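Local coordinates for protein putative pyridoxal phosphate-dependent transferase (Clostridium difficile, PDB 4DQ6) that is a putative pyridoxal-phosphate-dependent transferase of the class I and II aminotransferase family, holding its cofactor in covalent linkage, at residues 40-50 against 236-244; 206-214 against 320-328. One frame throughout, in Å; residues are numbered along the deposited sequence. Where two conformers were deposited one is given.

Contact 1. Residues 40-50 against 236-244; sequences ADMDFKAAPCI and PTKTFNIAG. With PLP (pyridoxal-5'-phosphate), chain C.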
loop_
_atom_site.group_PDB
_atom_site.type_symbol
_atom_site.label_atom_id
_atom_site.label_comp_id
_atom_site.label_asym_id
_atom_site.label_seq_id
_atom_site.Cartn_x
_atom_site.Cartn_y
_atom_site.Cartn_z
ATOM N N ALA A 40 11.373 -7.880 13.222
ATOM C CA ALA A 40 11.352 -9.135 12.463
ATOM C C ALA A 40 11.474 -8.918 10.952
ATOM O O ALA A 40 10.524 -9.104 10.186
ATOM C CB ALA A 40 10.042 -9.911 12.817
ATOM N N ASP A 41 12.690 -8.573 10.534
ATOM C CA ASP A 41 13.148 -8.845 9.169
ATOM C C ASP A 41 14.531 -9.427 9.337
ATOM O O ASP A 41 15.082 -9.442 10.420
ATOM C CB ASP A 41 13.037 -7.653 8.189
ATOM C CG ASP A 41 14.001 -6.532 8.446
ATOM O OD1 ASP A 41 15.014 -6.708 9.165
ATOM O OD2 ASP A 41 13.779 -5.422 7.883
ATOM N N MET A 42 15.096 -9.928 8.254
ATOM C CA MET A 42 16.314 -10.682 8.377
ATOM C C MET A 42 17.505 -9.887 7.906
ATOM O O MET A 42 17.392 -9.064 6.974
ATOM C CB MET A 42 16.236 -11.950 7.510
ATOM C CG MET A 42 14.962 -12.797 7.582
ATOM S SD MET A 42 15.296 -14.239 6.457
ATOM C CE MET A 42 13.659 -15.016 6.553
ATOM N N ASP A 43 18.678 -10.159 8.457
ATOM C CA ASP A 43 19.929 -9.584 7.919
ATOM C C ASP A 43 20.590 -10.555 6.954
ATOM O O ASP A 43 21.833 -10.853 7.003
ATOM C CB ASP A 43 20.881 -9.225 9.032
ATOM C CG ASP A 43 20.408 -8.023 9.826
ATOM O OD1 ASP A 43 20.451 -6.892 9.294
ATOM O OD2 ASP A 43 20.002 -8.196 10.991
ATOM N N PHE A 44 19.756 -11.018 6.053
ATOM C CA PHE A 44 20.165 -11.859 4.962
ATOM C C PHE A 44 19.696 -11.295 3.623
ATOM O O PHE A 44 18.697 -10.694 3.521
ATOM C CB PHE A 44 19.586 -13.242 5.068
ATOM C CG PHE A 44 20.039 -14.021 6.244
ATOM C CD1 PHE A 44 21.369 -14.112 6.628
ATOM C CD2 PHE A 44 19.108 -14.728 6.938
ATOM C CE1 PHE A 44 21.716 -14.848 7.762
ATOM C CE2 PHE A 44 19.430 -15.506 8.032
ATOM C CZ PHE A 44 20.760 -15.535 8.463
ATOM N N LYS A 45 20.458 -11.505 2.567
ATOM C CA LYS A 45 20.014 -11.197 1.215
ATOM C C LYS A 45 18.807 -11.998 0.823
ATOM O O LYS A 45 18.627 -13.125 1.289
ATOM C CB LYS A 45 21.127 -11.484 0.219
ATOM C CG LYS A 45 22.261 -10.494 0.336
ATOM C CD LYS A 45 23.291 -10.766 -0.713
ATOM C CE LYS A 45 24.380 -9.735 -0.585
ATOM N NZ LYS A 45 25.442 -10.176 -1.511
ATOM N N ALA A 46 17.957 -11.457 -0.022
ATOM C CA ALA A 46 16.825 -12.216 -0.530
ATOM C C ALA A 46 17.328 -13.339 -1.379
ATOM O O ALA A 46 18.455 -13.258 -1.887
ATOM C CB ALA A 46 15.903 -11.316 -1.397
ATOM N N ALA A 47 16.539 -14.348 -1.609
ATOM C CA ALA A 47 16.885 -15.442 -2.470
ATOM C C ALA A 47 17.291 -14.984 -3.864
ATOM O O ALA A 47 16.754 -14.022 -4.398
ATOM C CB ALA A 47 15.739 -16.414 -2.595
ATOM N N PRO A 48 18.269 -15.646 -4.450
ATOM C CA PRO A 48 18.652 -15.255 -5.806
ATOM C C PRO A 48 17.532 -15.171 -6.825
ATOM O O PRO A 48 17.528 -14.287 -7.675
ATOM C CB PRO A 48 19.617 -16.380 -6.211
ATOM C CG PRO A 48 20.112 -16.916 -4.954
ATOM C CD PRO A 48 19.044 -16.773 -3.925
ATOM N N CYS A 49 16.566 -16.075 -6.762
ATOM C CA CYS A 49 15.455 -16.017 -7.679
ATOM C C CYS A 49 14.610 -14.740 -7.543
ATOM O O CYS A 49 14.035 -14.217 -8.515
ATOM C CB CYS A 49 14.577 -17.209 -7.538
ATOM S SG CYS A 49 13.891 -17.433 -5.877
ATOM N N ILE A 50 14.505 -14.275 -6.305
ATOM C CA ILE A 50 13.757 -13.020 -6.062
ATOM C C ILE A 50 14.535 -11.811 -6.627
ATOM O O ILE A 50 13.980 -11.009 -7.368
ATOM C CB ILE A 50 13.515 -12.835 -4.590
ATOM C CG1 ILE A 50 12.600 -13.940 -4.093
ATOM C CG2 ILE A 50 12.965 -11.421 -4.317
ATOM C CD1 ILE A 50 12.557 -13.969 -2.561
ATOM N N PRO A 236 4.378 -13.806 1.643
ATOM C CA PRO A 236 5.752 -14.219 1.432
ATOM C C PRO A 236 6.773 -13.434 2.226
ATOM O O PRO A 236 7.967 -13.743 2.156
ATOM C CB PRO A 236 5.926 -13.950 -0.034
ATOM C CG PRO A 236 5.133 -12.746 -0.309
ATOM C CD PRO A 236 3.898 -12.983 0.526
ATOM N N THR A 237 6.341 -12.407 2.957
ATOM C CA THR A 237 7.247 -11.395 3.450
ATOM C C THR A 237 8.137 -11.879 4.578
ATOM O O THR A 237 9.310 -11.553 4.606
ATOM C CB THR A 237 6.558 -10.104 3.868
ATOM O OG1 THR A 237 5.547 -10.458 4.786
ATOM C CG2 THR A 237 5.925 -9.423 2.688
ATOM N N LYS A 238 7.583 -12.555 5.561
ATOM C CA LYS A 238 8.400 -13.065 6.689
ATOM C C LYS A 238 9.292 -14.181 6.134
ATOM O O LYS A 238 10.482 -14.221 6.442
ATOM C CB LYS A 238 7.587 -13.628 7.841
ATOM C CG LYS A 238 6.866 -12.562 8.640
ATOM C CD LYS A 238 7.794 -11.848 9.650
ATOM C CE LYS A 238 7.328 -10.428 10.016
ATOM N NZ LYS A 238 6.344 -10.323 11.116
ATOM N N THR A 239 8.716 -15.077 5.350
ATOM C CA THR A 239 9.445 -16.261 4.801
ATOM C C THR A 239 10.683 -15.888 4.019
ATOM O O THR A 239 11.783 -16.442 4.233
ATOM C CB THR A 239 8.526 -17.073 3.938
ATOM O OG1 THR A 239 7.286 -17.381 4.627
ATOM C CG2 THR A 239 9.245 -18.349 3.308
ATOM N N PHE A 240 10.494 -14.882 3.172
ATOM C CA PHE A 240 11.513 -14.585 2.205
ATOM C C PHE A 240 12.167 -13.236 2.435
ATOM O O PHE A 240 13.000 -12.830 1.633
ATOM C CB PHE A 240 10.992 -14.669 0.747
ATOM C CG PHE A 240 10.608 -16.049 0.356
ATOM C CD1 PHE A 240 11.582 -16.944 0.045
ATOM C CD2 PHE A 240 9.284 -16.464 0.360
ATOM C CE1 PHE A 240 11.290 -18.244 -0.325
ATOM C CE2 PHE A 240 8.974 -17.777 0.033
ATOM C CZ PHE A 240 9.970 -18.647 -0.389
ATOM N N ASN A 241 11.916 -12.560 3.532
ATOM C CA ASN A 241 12.529 -11.267 3.841
ATOM C C ASN A 241 12.252 -10.187 2.831
ATOM O O ASN A 241 13.220 -9.493 2.364
ATOM C CB ASN A 241 14.032 -11.404 4.003
ATOM C CG ASN A 241 14.632 -10.269 4.786
ATOM O OD1 ASN A 241 13.986 -9.614 5.594
ATOM N ND2 ASN A 241 15.888 -10.088 4.612
ATOM N N ILE A 242 10.993 -10.083 2.414
ATOM C CA ILE A 242 10.590 -9.070 1.431
ATOM C C ILE A 242 9.434 -8.186 1.985
ATOM O O ILE A 242 8.633 -7.676 1.221
ATOM C CB ILE A 242 10.261 -9.696 0.045
ATOM C CG1 ILE A 242 9.175 -10.759 0.111
ATOM C CG2 ILE A 242 11.563 -10.223 -0.590
ATOM C CD1 ILE A 242 8.793 -11.365 -1.246
ATOM N N ALA A 243 9.522 -7.844 3.262
ATOM C CA ALA A 243 8.495 -6.944 3.912
ATOM C C ALA A 243 8.519 -5.573 3.233
ATOM O O ALA A 243 7.495 -4.905 3.140
ATOM C CB ALA A 243 8.702 -6.803 5.409
ATOM N N GLY A 244 9.698 -5.155 2.772
ATOM C CA GLY A 244 9.878 -3.902 2.060
ATOM C C GLY A 244 9.177 -3.833 0.724
ATOM O O GLY A 244 9.015 -2.725 0.176
HETATM N N1 PLP C . 1.550 -10.812 11.885
HETATM C C2 PLP C . 2.515 -11.318 12.720
HETATM C C2A PLP C . 2.254 -12.357 13.769
HETATM C C3 PLP C . 3.887 -10.873 12.622
HETATM O O3 PLP C . 4.817 -11.341 13.442
HETATM C C4 PLP C . 4.228 -9.878 11.618
HETATM C C4A PLP C . 5.628 -9.332 11.502
HETATM C C5 PLP C . 3.152 -9.398 10.764
HETATM C C6 PLP C . 1.836 -9.883 10.942
HETATM C C5A PLP C . 3.497 -8.399 9.705
HETATM O O4P PLP C . 2.308 -7.730 9.447
HETATM P P PLP C . 2.310 -6.776 8.138
HETATM O O1P PLP C . 2.168 -7.719 6.995
HETATM O O2P PLP C . 1.066 -5.862 8.475
HETATM O O3P PLP C . 3.728 -6.127 8.173
HETATM O O HOH W 1 16.659 -12.842 3.140
HETATM O O HOH W 2 14.459 -14.700 0.345
#

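Contact 2. Residues 206-214 against 320-328; sequences HSDIILKKH and RKPEGTYLL. With PLP (pyridoxal-5'-phosphate), chain C.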
loop_
_atom_site.group_PDB
_atom_site.type_symbol
_atom_site.label_atom_id
_atom_site.label_comp_id
_atom_site.label_asym_id
_atom_site.label_seq_id
_atom_site.Cartn_x
_atom_site.Cartn_y
_atom_site.Cartn_z
ATOM N N HIS A 206 3.757 -16.541 9.795
ATOM C CA HIS A 206 5.023 -17.308 10.009
ATOM C C HIS A 206 4.930 -18.761 9.573
ATOM O O HIS A 206 5.766 -19.593 9.956
ATOM C CB HIS A 206 5.462 -17.271 11.473
ATOM C CG HIS A 206 5.708 -15.901 12.031
ATOM N ND1 HIS A 206 6.966 -15.299 11.974
ATOM C CD2 HIS A 206 4.846 -14.977 12.603
ATOM C CE1 HIS A 206 6.876 -14.080 12.528
ATOM N NE2 HIS A 206 5.571 -13.860 12.897
ATOM N N SER A 207 3.976 -19.086 8.714
ATOM C CA SER A 207 3.561 -20.467 8.421
ATOM C C SER A 207 4.652 -21.287 7.726
ATOM O O SER A 207 4.678 -22.507 7.813
ATOM C CB SER A 207 2.324 -20.472 7.516
ATOM O OG SER A 207 2.563 -19.731 6.322
ATOM N N ASP A 208 5.639 -20.621 7.134
ATOM C CA ASP A 208 6.732 -21.335 6.455
ATOM C C ASP A 208 7.966 -21.488 7.313
ATOM O O ASP A 208 8.934 -22.154 6.892
ATOM C CB ASP A 208 7.147 -20.629 5.144
ATOM C CG ASP A 208 5.978 -20.414 4.158
ATOM O OD1 ASP A 208 5.241 -21.358 3.903
ATOM O OD2 ASP A 208 5.846 -19.297 3.567
ATOM N N ILE A 209 8.016 -20.756 8.410
ATOM C CA ILE A 209 9.193 -20.748 9.266
ATOM C C ILE A 209 8.984 -21.740 10.395
ATOM O O ILE A 209 8.548 -21.393 11.504
ATOM C CB ILE A 209 9.547 -19.328 9.745
ATOM C CG1 ILE A 209 9.732 -18.383 8.502
ATOM C CG2 ILE A 209 10.830 -19.381 10.586
ATOM C CD1 ILE A 209 9.749 -16.924 8.921
ATOM N N ILE A 210 9.176 -22.989 10.050
ATOM C CA ILE A 210 8.905 -24.133 10.901
ATOM C C ILE A 210 10.108 -25.003 11.067
ATOM O O ILE A 210 10.781 -25.299 10.078
ATOM C CB ILE A 210 7.746 -24.976 10.305
ATOM C CG1 ILE A 210 6.522 -24.124 9.921
ATOM C CG2 ILE A 210 7.358 -26.111 11.240
ATOM C CD1 ILE A 210 5.784 -23.462 11.103
ATOM N N LEU A 211 10.442 -25.361 12.291
ATOM C CA LEU A 211 11.655 -26.123 12.574
ATOM C C LEU A 211 11.398 -27.616 12.482
ATOM O O LEU A 211 10.214 -28.074 12.348
ATOM C CB LEU A 211 12.203 -25.711 13.955
ATOM C CG LEU A 211 12.637 -24.265 14.132
ATOM C CD1 LEU A 211 13.481 -24.065 15.375
ATOM C CD2 LEU A 211 13.389 -23.847 12.887
ATOM N N LYS A 212 12.485 -28.387 12.502
ATOM C CA LYS A 212 12.379 -29.831 12.391
ATOM C C LYS A 212 11.462 -30.451 13.437
ATOM O O LYS A 212 11.385 -29.979 14.564
ATOM C CB LYS A 212 13.801 -30.474 12.492
ATOM C CG LYS A 212 14.637 -30.183 11.274
ATOM C CD LYS A 212 16.111 -30.554 11.480
ATOM C CE LYS A 212 17.008 -30.208 10.269
ATOM N NZ LYS A 212 17.948 -29.040 10.480
ATOM N N LYS A 213 10.736 -31.496 13.025
ATOM C CA LYS A 213 9.812 -32.261 13.858
ATOM C C LYS A 213 8.540 -31.490 14.180
ATOM O O LYS A 213 7.767 -31.874 15.086
ATOM C CB LYS A 213 10.496 -32.793 15.126
ATOM C CG LYS A 213 11.684 -33.688 14.827
ATOM C CD LYS A 213 11.865 -34.803 15.866
ATOM C CE LYS A 213 12.108 -34.286 17.286
ATOM N NZ LYS A 213 12.477 -35.376 18.263
ATOM N N HIS A 214 8.304 -30.392 13.472
ATOM C CA HIS A 214 7.023 -29.656 13.578
ATOM C C HIS A 214 6.455 -29.396 12.223
ATOM O O HIS A 214 7.150 -29.482 11.215
ATOM C CB HIS A 214 7.217 -28.342 14.345
ATOM C CG HIS A 214 7.733 -28.585 15.704
ATOM N ND1 HIS A 214 6.942 -28.998 16.705
ATOM C CD2 HIS A 214 9.044 -28.621 16.178
ATOM C CE1 HIS A 214 7.728 -29.305 17.783
ATOM N NE2 HIS A 214 8.993 -29.013 17.483
ATOM N N ARG A 320 13.139 -21.743 26.012
ATOM C CA ARG A 320 12.619 -22.953 25.379
ATOM C C ARG A 320 12.823 -22.825 23.871
ATOM O O ARG A 320 12.480 -21.769 23.318
ATOM C CB ARG A 320 11.109 -23.102 25.681
ATOM N N LYS A 321 13.317 -23.860 23.219
ATOM C CA LYS A 321 13.551 -23.815 21.756
ATOM C C LYS A 321 12.181 -23.585 21.062
ATOM O O LYS A 321 11.190 -24.303 21.337
ATOM C CB LYS A 321 14.150 -25.106 21.275
ATOM C CG LYS A 321 14.502 -25.156 19.825
ATOM C CD LYS A 321 15.301 -26.387 19.460
ATOM C CE LYS A 321 15.444 -26.513 17.972
ATOM N NZ LYS A 321 16.439 -27.597 17.618
ATOM N N PRO A 322 12.092 -22.602 20.186
ATOM C CA PRO A 322 10.818 -22.402 19.465
ATOM C C PRO A 322 10.556 -23.508 18.484
ATOM O O PRO A 322 11.474 -24.149 17.990
ATOM C CB PRO A 322 11.050 -21.137 18.675
ATOM C CG PRO A 322 12.554 -21.007 18.544
ATOM C CD PRO A 322 13.154 -21.660 19.752
ATOM N N GLU A 323 9.299 -23.752 18.181
ATOM C CA GLU A 323 8.861 -24.694 17.188
ATOM C C GLU A 323 8.767 -24.054 15.791
ATOM O O GLU A 323 8.893 -24.749 14.739
ATOM C CB GLU A 323 7.492 -25.244 17.601
ATOM C CG GLU A 323 7.566 -26.012 18.920
ATOM C CD GLU A 323 6.240 -26.293 19.594
ATOM O OE1 GLU A 323 5.255 -25.823 19.065
ATOM O OE2 GLU A 323 6.292 -26.993 20.672
ATOM N N GLY A 324 8.572 -22.744 15.767
ATOM C CA GLY A 324 8.536 -21.954 14.551
ATOM C C GLY A 324 8.827 -20.517 14.832
ATOM O O GLY A 324 9.000 -20.132 16.006
ATOM N N THR A 325 8.876 -19.719 13.741
ATOM C CA THR A 325 9.414 -18.373 13.709
ATOM C C THR A 325 10.956 -18.412 13.852
ATOM O O THR A 325 11.536 -19.438 14.216
ATOM C CB THR A 325 8.835 -17.418 14.794
ATOM O OG1 THR A 325 9.484 -17.539 16.056
ATOM C CG2 THR A 325 7.316 -17.562 14.900
ATOM N N TYR A 326 11.557 -17.261 13.580
ATOM C CA TYR A 326 12.978 -17.076 13.857
ATOM C C TYR A 326 13.292 -16.249 15.056
ATOM O O TYR A 326 14.380 -15.651 15.212
ATOM C CB TYR A 326 13.687 -16.537 12.622
ATOM C CG TYR A 326 13.122 -15.297 11.947
ATOM C CD1 TYR A 326 13.234 -14.059 12.537
ATOM C CD2 TYR A 326 12.558 -15.366 10.677
ATOM C CE1 TYR A 326 12.792 -12.923 11.876
ATOM C CE2 TYR A 326 12.107 -14.227 10.017
ATOM C CZ TYR A 326 12.282 -12.997 10.622
ATOM O OH TYR A 326 11.948 -11.836 10.003
ATOM N N LEU A 327 12.342 -16.216 15.983
ATOM C CA LEU A 327 12.325 -15.318 17.111
ATOM C C LEU A 327 12.488 -16.142 18.381
ATOM O O LEU A 327 11.753 -17.126 18.561
ATOM C CB LEU A 327 11.003 -14.512 17.128
ATOM C CG LEU A 327 10.773 -13.684 15.843
ATOM C CD1 LEU A 327 9.297 -13.187 15.801
ATOM C CD2 LEU A 327 11.738 -12.525 15.648
ATOM N N LEU A 328 13.390 -15.731 19.244
ATOM C CA LEU A 328 13.717 -16.441 20.462
ATOM C C LEU A 328 13.143 -15.661 21.655
ATOM O O LEU A 328 13.269 -14.436 21.726
ATOM C CB LEU A 328 15.260 -16.522 20.622
ATOM C CG LEU A 328 15.780 -17.574 21.603
ATOM C CD1 LEU A 328 15.536 -19.010 21.132
ATOM C CD2 LEU A 328 17.302 -17.327 21.801
HETATM N N1 PLP C . 1.550 -10.812 11.885
HETATM C C2 PLP C . 2.515 -11.318 12.720
HETATM C C2A PLP C . 2.254 -12.357 13.769
HETATM C C3 PLP C . 3.887 -10.873 12.622
HETATM O O3 PLP C . 4.817 -11.341 13.442
HETATM C C4 PLP C . 4.228 -9.878 11.618
HETATM C C4A PLP C . 5.628 -9.332 11.502
HETATM C C5 PLP C . 3.152 -9.398 10.764
HETATM C C6 PLP C . 1.836 -9.883 10.942
HETATM C C5A PLP C . 3.497 -8.399 9.705
HETATM O O4P PLP C . 2.308 -7.730 9.447
HETATM P P PLP C . 2.310 -6.776 8.138
HETATM O O1P PLP C . 2.168 -7.719 6.995
HETATM O O2P PLP C . 1.066 -5.862 8.475
HETATM O O3P PLP C . 3.728 -6.127 8.173
HETATM O O HOH W 3 9.743 -15.448 12.188
HETATM O O HOH W 4 4.154 -28.551 17.222
#

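Contact 1. Residues 40-50 against 236-244
Asn241 reaches from the segment 236-244 into the backbone of 40-50, and its amide makes all three direct hydrogen bonds across the contact. Its OD1 receives the backbone N of Met42 at 2.9 Å in an almost straight bond (175°), although the N lies well above the carbonyl plane of the amide. Its ND2 gives a more bent bond to Met42 O at 3.0 Å, with a weak one to Phe44 O. An amide suits the place because one flat group both accepts from and donates to the peptide groups of an irregular chain. Asn241 follows the short helix 237-240 with positive phi, and with CG anti to its backbone N (chi1 -159°) the amide extends toward Met42.

One water accepts from Asn241 ND2 and donates to Lys45 O; another takes the N-H of Ala47, the N-cap of helix 48-58, and donates to Phe240 O.

The apolar contact is Ile50 CD1 on Phe240 CB at 3.7 Å. Met42 runs antiparallel to the Asn241 side chain, its unbranched, extended chain bringing the methyl CE within 3.3 Å of both Lys238 O and Thr239 O.

Lys238 bends at chi2 and chi4, passing Ala40 O with CE at 3.5 Å before NZ joins PLP C4A at 1.3 Å, a length that fits the internal aldimine of fold-type I enzymes. Asp41 OD1 forms a salt bridge with Arg14 of its own chain, and OD2 is hydrogen-bonded to Tyr65 N of the second subunit. Uncharged hydrogen bonds from Asn241 thus hold 42-44 against the turn after the lysine's helix, beside the dimer interface.

Contact 2. Residues 206-214 against 320-328
His206 and Thr325 meet where a loop of the cofactor domain, following strand 199-203 of the large mixed sheet, lies against the approach to strand 327-331 of the small antiparallel sheet, in the aminotransferase fold. Thr325 CG2 sits over one face of the imidazole, 3.9 Å from the ring centroid, in a CH-pi contact offset toward the rim. The ring's NE2 meets PLP O3 at 2.7 Å, while ND1 shares a water with the backbone N of Tyr326. Both ring nitrogens are engaged and a methyl covers one face, which should hold the ring's rotation. Thr325 suits its place because its other branch, OG1, donates to Gly324 O and accepts from Leu327 N, the latter bond making an ST turn.

Ile209 also points at 320-328, its CD1 lying obliquely against the Tyr326 ring, 3.7 Å from CD2. At the next residue the backbones form a single bridge, Ile210 with Gly324: Thr325 N donates to Ile209 O and Leu211 N to Glu323 O. Gly324, lacking a side chain, lets its CA approach Ile209 O to 3.1 Å.

Nearer the surface, Glu323 lies across the face of His214, its carboxylate stacked on the ring only 19° from parallel. Its OE1 is engaged by Arg179 and Val180 N, and CG stands 3.6 Å from the centroid of the His214 ring.

Overall arrangement
Contacts 1 and 2 bring PLP-binding residues from the ends of neighbouring strands of the mixed sheet, 230-234 and 199-203, and differ in what these pack against: 236-244 supplies the lysine joined to PLP, and 206-214 the histidine beside PLP O3. Contact 1 is buried throughout and borders the second subunit, whereas contact 2 lies within one chain and grades from a buried end at the cofactor to partly exposed His214 and exposed Lys321. Their chemistry differs accordingly: a side-chain amide and waters tie irregular backbone in contact 1, while a backbone bridge with methyl and methylene groups over imidazole faces joins contact 2. Helix 289-313 packs on both. They also touch directly, through a probable hydrogen bond from Thr239 OG1 to Asp208 OD2 of 2.6 Å.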